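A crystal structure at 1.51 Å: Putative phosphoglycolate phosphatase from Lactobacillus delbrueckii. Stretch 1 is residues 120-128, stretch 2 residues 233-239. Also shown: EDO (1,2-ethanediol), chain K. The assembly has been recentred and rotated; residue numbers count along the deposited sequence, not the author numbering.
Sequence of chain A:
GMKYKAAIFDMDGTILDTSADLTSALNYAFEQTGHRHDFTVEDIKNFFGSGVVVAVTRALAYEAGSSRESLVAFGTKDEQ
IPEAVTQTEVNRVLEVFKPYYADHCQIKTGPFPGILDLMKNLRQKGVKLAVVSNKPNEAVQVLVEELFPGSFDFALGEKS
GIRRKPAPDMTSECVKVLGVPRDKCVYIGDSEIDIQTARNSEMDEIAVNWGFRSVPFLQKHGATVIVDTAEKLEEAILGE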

ATOM      1  N   LYS A 120       4.048 -13.008 -14.527  1.00 11.44           N
ATOM      2  CA  LYS A 120       4.294 -13.693 -15.792  1.00 11.81           C
ATOM      3  C   LYS A 120       3.122 -14.600 -16.138  1.00 11.53           C
ATOM      4  O   LYS A 120       2.654 -14.622 -17.293  1.00 10.00           O
ATOM      5  CB  LYS A 120       5.599 -14.493 -15.667  1.00 13.86           C
ATOM      6  CG  LYS A 120       6.010 -15.291 -16.886  1.00 22.09           C
ATOM      7  CD  LYS A 120       7.429 -15.874 -16.705  1.00 26.09           C
ATOM      8  N   ASN A 121       2.663 -15.368 -15.138  1.00  8.30           N
ATOM      9  CA  ASN A 121       1.634 -16.362 -15.355  1.00  9.30           C
ATOM     10  C   ASN A 121       0.313 -15.684 -15.650  1.00  8.90           C
ATOM     11  O   ASN A 121      -0.444 -16.122 -16.530  1.00 10.13           O
ATOM     12  CB  ASN A 121       1.468 -17.264 -14.132  1.00 11.23           C
ATOM     13  CG  ASN A 121       2.653 -18.215 -13.908  1.00  9.93           C
ATOM     14  OD1 ASN A 121       3.533 -18.362 -14.769  1.00 14.53           O
ATOM     15  ND2 ASN A 121       2.695 -18.831 -12.723  1.00 11.94           N
ATOM     16  N   LEU A 122      -0.003 -14.619 -14.906  1.00  7.49           N
ATOM     17  CA  LEU A 122      -1.297 -13.942 -15.152  1.00  9.21           C
ATOM     18  C   LEU A 122      -1.333 -13.300 -16.544  1.00 11.41           C
ATOM     19  O   LEU A 122      -2.371 -13.332 -17.218  1.00 11.74           O
ATOM     20  CB  LEU A 122      -1.598 -12.916 -14.060  1.00 10.35           C
ATOM     21  CG  LEU A 122      -1.899 -13.443 -12.641  1.00  8.01           C
ATOM     22  CD1 LEU A 122      -1.976 -12.240 -11.718  1.00 11.28           C
ATOM     23  CD2 LEU A 122      -3.158 -14.303 -12.536  1.00  9.84           C
ATOM     24  N   ARG A 123      -0.239 -12.690 -16.978  1.00  8.64           N
ATOM     25  CA  ARG A 123      -0.208 -12.044 -18.293  1.00 12.42           C
ATOM     26  C   ARG A 123      -0.376 -13.136 -19.352  1.00 10.65           C
ATOM     27  O   ARG A 123      -1.080 -12.925 -20.336  1.00 10.80           O
ATOM     28  CB  ARG A 123       1.097 -11.291 -18.516  1.00 14.87           C
ATOM     29  CG  ARG A 123       1.275 -10.114 -17.582  1.00 22.63           C
ATOM     30  CD  ARG A 123       2.697  -9.563 -17.637  1.00 28.42           C
ATOM     31  NE  ARG A 123       3.114  -9.340 -19.023  1.00 28.49           N
ATOM     32  CZ  ARG A 123       2.674  -8.346 -19.795  1.00 39.01           C
ATOM     33  NH1 ARG A 123       1.797  -7.443 -19.335  1.00 35.35           N
ATOM     34  NH2 ARG A 123       3.132  -8.236 -21.037  1.00 44.37           N
ATOM     35  N   GLN A 124       0.214 -14.308 -19.121  1.00 10.78           N
ATOM     36  CA  GLN A 124       0.082 -15.433 -20.077  1.00 14.16           C
ATOM     37  C   GLN A 124      -1.376 -15.888 -20.203  1.00 12.33           C
ATOM     38  O   GLN A 124      -1.775 -16.377 -21.261  1.00 12.49           O
ATOM     39  CB  GLN A 124       0.993 -16.617 -19.702  1.00 13.11           C
ATOM     40  N   LYS A 125      -2.161 -15.748 -19.130  1.00  9.44           N
ATOM     41  CA  LYS A 125      -3.578 -16.117 -19.112  1.00 11.06           C
ATOM     42  C   LYS A 125      -4.487 -14.969 -19.545  1.00 11.06           C
ATOM     43  O   LYS A 125      -5.703 -15.128 -19.540  1.00 13.05           O
ATOM     44  CB  LYS A 125      -3.990 -16.593 -17.725  1.00 10.36           C
ATOM     45  CG  LYS A 125      -3.266 -17.851 -17.190  1.00 15.77           C
ATOM     46  CD  LYS A 125      -3.946 -19.114 -17.693  1.00 25.92           C
ATOM     47  CE  LYS A 125      -3.200 -20.395 -17.307  1.00 28.69           C
ATOM     48  N   GLY A 126      -3.893 -13.844 -19.959  1.00 10.34           N
ATOM     49  CA  GLY A 126      -4.604 -12.713 -20.545  1.00 11.23           C
ATOM     50  C   GLY A 126      -5.202 -11.740 -19.552  1.00 12.04           C
ATOM     51  O   GLY A 126      -6.049 -10.956 -19.920  1.00 11.48           O
ATOM     52  N   VAL A 127      -4.760 -11.770 -18.307  1.00  9.86           N
ATOM     53  CA  VAL A 127      -5.274 -10.863 -17.264  1.00 10.73           C
ATOM     54  C   VAL A 127      -4.476  -9.577 -17.351  1.00  9.04           C
ATOM     55  O   VAL A 127      -3.229  -9.603 -17.403  1.00  8.67           O
ATOM     56  CB  VAL A 127      -5.140 -11.471 -15.826  1.00 11.32           C
ATOM     57  CG1 VAL A 127      -5.698 -10.511 -14.762  1.00  9.73           C
ATOM     58  CG2 VAL A 127      -5.815 -12.857 -15.754  1.00 10.95           C
ATOM     59  N   LYS A 128      -5.173  -8.436 -17.374  1.00  9.81           N
ATOM     60  CA  LYS A 128      -4.530  -7.131 -17.333  1.00 10.90           C
ATOM     61  C   LYS A 128      -4.078  -6.839 -15.909  1.00 10.00           C
ATOM     62  O   LYS A 128      -4.802  -7.153 -14.968  1.00 13.03           O
ATOM     63  CB  LYS A 128      -5.522  -6.062 -17.799  1.00  9.31           C
ATOM     64  CG  LYS A 128      -5.946  -6.171 -19.229  1.00 10.59           C
ATOM     65  CD  LYS A 128      -6.684  -4.948 -19.700  1.00 22.11           C
ATOM     66  CE  LYS A 128      -6.979  -5.005 -21.185  1.00 25.72           C
ATOM     67  NZ  LYS A 128      -6.894  -3.617 -21.734  1.00 34.72           N
ATOM     68  N   LEU A 233      -2.695 -17.047  -4.473  1.00  7.24           N
ATOM     69  CA  LEU A 233      -3.170 -15.775  -5.001  1.00  8.67           C
ATOM     70  C   LEU A 233      -3.470 -15.918  -6.483  1.00  9.96           C
ATOM     71  O   LEU A 233      -4.544 -15.457  -6.931  1.00  8.53           O
ATOM     72  CB  LEU A 233      -2.148 -14.651  -4.737  1.00  9.79           C
ATOM     73  CG  LEU A 233      -2.426 -13.291  -5.356  1.00  7.86           C
ATOM     74  CD1 LEU A 233      -3.831 -12.815  -4.966  1.00  9.49           C
ATOM     75  CD2 LEU A 233      -1.359 -12.285  -4.935  1.00  9.90           C
ATOM     76  N   GLU A 234      -2.583 -16.596  -7.237  1.00 10.47           N
ATOM     77  CA  GLU A 234      -2.870 -16.885  -8.659  1.00 10.69           C
ATOM     78  C   GLU A 234      -4.198 -17.673  -8.812  1.00  9.95           C
ATOM     79  O   GLU A 234      -5.073 -17.349  -9.638  1.00 10.59           O
ATOM     80  CB  GLU A 234      -1.721 -17.707  -9.283  1.00 11.16           C
ATOM     81  CG  GLU A 234      -1.866 -17.920 -10.793  1.00 12.61           C
ATOM     82  CD  GLU A 234      -0.680 -18.603 -11.454  1.00 23.16           C
ATOM     83  OE1 GLU A 234       0.490 -18.337 -11.081  1.00 19.26           O
ATOM     84  OE2 GLU A 234      -0.931 -19.376 -12.395  1.00 20.83           O
ATOM     85  N   GLU A 235      -4.356 -18.708  -8.011  1.00 11.35           N
ATOM     86  CA  GLU A 235      -5.580 -19.502  -8.052  1.00 10.87           C
ATOM     87  C   GLU A 235      -6.827 -18.669  -7.733  1.00  9.92           C
ATOM     88  O   GLU A 235      -7.872 -18.827  -8.374  1.00 10.21           O
ATOM     89  CB  GLU A 235      -5.452 -20.709  -7.121  1.00 12.59           C
ATOM     90  CG  GLU A 235      -4.349 -21.663  -7.566  1.00 16.73           C
ATOM     91  CD  GLU A 235      -4.088 -22.779  -6.577  1.00 30.92           C
ATOM     92  OE1 GLU A 235      -4.921 -22.968  -5.658  1.00 38.74           O
ATOM     93  OE2 GLU A 235      -3.050 -23.462  -6.733  1.00 37.66           O
ATOM     94  N   ALA A 236      -6.697 -17.742  -6.774  1.00  9.28           N
ATOM     95  CA  ALA A 236      -7.805 -16.853  -6.390  1.00 10.84           C
ATOM     96  C   ALA A 236      -8.169 -15.926  -7.541  1.00 11.12           C
ATOM     97  O   ALA A 236      -9.369 -15.678  -7.817  1.00 12.82           O
ATOM     98  CB  ALA A 236      -7.457 -16.051  -5.170  1.00 14.07           C
ATOM     99  N   ILE A 237      -7.159 -15.422  -8.240  1.00  9.27           N
ATOM    100  CA  ILE A 237      -7.414 -14.482  -9.332  1.00  9.91           C
ATOM    101  C   ILE A 237      -8.043 -15.234 -10.513  1.00 10.20           C
ATOM    102  O   ILE A 237      -8.916 -14.687 -11.184  1.00 10.51           O
ATOM    103  CB  ILE A 237      -6.132 -13.693  -9.743  1.00  9.95           C
ATOM    104  CG1 ILE A 237      -5.707 -12.729  -8.637  1.00  9.50           C
ATOM    105  CG2 ILE A 237      -6.359 -12.931 -11.076  1.00 11.97           C
ATOM    106  CD1 ILE A 237      -4.285 -12.239  -8.728  1.00 10.98           C
ATOM    107  N   LEU A 238      -7.622 -16.485 -10.761  1.00  9.45           N
ATOM    108  CA  LEU A 238      -8.085 -17.284 -11.910  1.00  9.84           C
ATOM    109  C   LEU A 238      -9.378 -18.045 -11.597  1.00 11.31           C
ATOM    110  O   LEU A 238     -10.039 -18.550 -12.498  1.00 14.83           O
ATOM    111  CB  LEU A 238      -6.978 -18.253 -12.381  1.00 12.34           C
ATOM    112  CG  LEU A 238      -5.713 -17.575 -12.919  1.00 14.12           C
ATOM    113  CD1 LEU A 238      -4.634 -18.641 -13.229  1.00 15.40           C
ATOM    114  CD2 LEU A 238      -6.000 -16.671 -14.125  1.00 11.62           C
ATOM    115  N   GLY A 239      -9.755 -18.084 -10.323  1.00 13.72           N
ATOM    116  CA  GLY A 239     -10.916 -18.842  -9.863  1.00 17.86           C
ATOM    117  C   GLY A 239     -10.730 -20.345  -9.895  1.00 21.02           C
ATOM    118  O   GLY A 239     -11.716 -21.107  -9.873  1.00 20.57           O
TER
HETATM  119  C1  EDO K 248       4.013 -18.295  -7.899  1.00 31.95           C
HETATM  120  O1  EDO K 248       4.772 -19.431  -8.335  1.00 42.09           O
HETATM  121  C2  EDO K 248       2.979 -17.970  -8.968  1.00 36.31           C
HETATM  122  O2  EDO K 248       1.955 -18.970  -9.021  1.00 36.15           O

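The polar part of the contact is a single hydrogen bond. Asn 121 ND2 donates to Glu 234 OE1 at 2.8 Å, and with hydrogens placed the N-H...O angle is 171°, so the bond is both short and nearly linear. Glu 234 reaches its partner through an extended chain, chi1 and chi2 both t. The same OE1 also accepts from the ethanediol, whose O2 lies 2.6 Å from Glu 234 OE1; this molecule, probably from the crystallisation liquor, adds a second donor to one carboxylate oxygen.

The apolar part centres on Leu 122. Its CA-to-CB bond points sideways, yet the m,t rotamer brings the chain end nearer the other helix: Leu 122 CD2 lies 3.8 Å from Ile 237 CG2, 4.0 Å from Leu 238 CD2 and 4.2 Å from Glu 234 CG. Val 127 extends the packing, with CG2 4.2 Å from Leu 238 CD2 and CG1 at a looser 4.5 Å from Ile 237 CG2. At the exposed margin, Lys 125 CB approaches Leu 238 CD2 to 4.1 Å.

Gly 126 has positive phi (84°) in a Schellman motif, with Gly 126 N to Arg 123 O at 3.0 Å and Val 127 N to Leu 122 O at 3.1 Å. The helix axes, inclined by 20°, approach to 11.0 Å, a separation bridged by side chains.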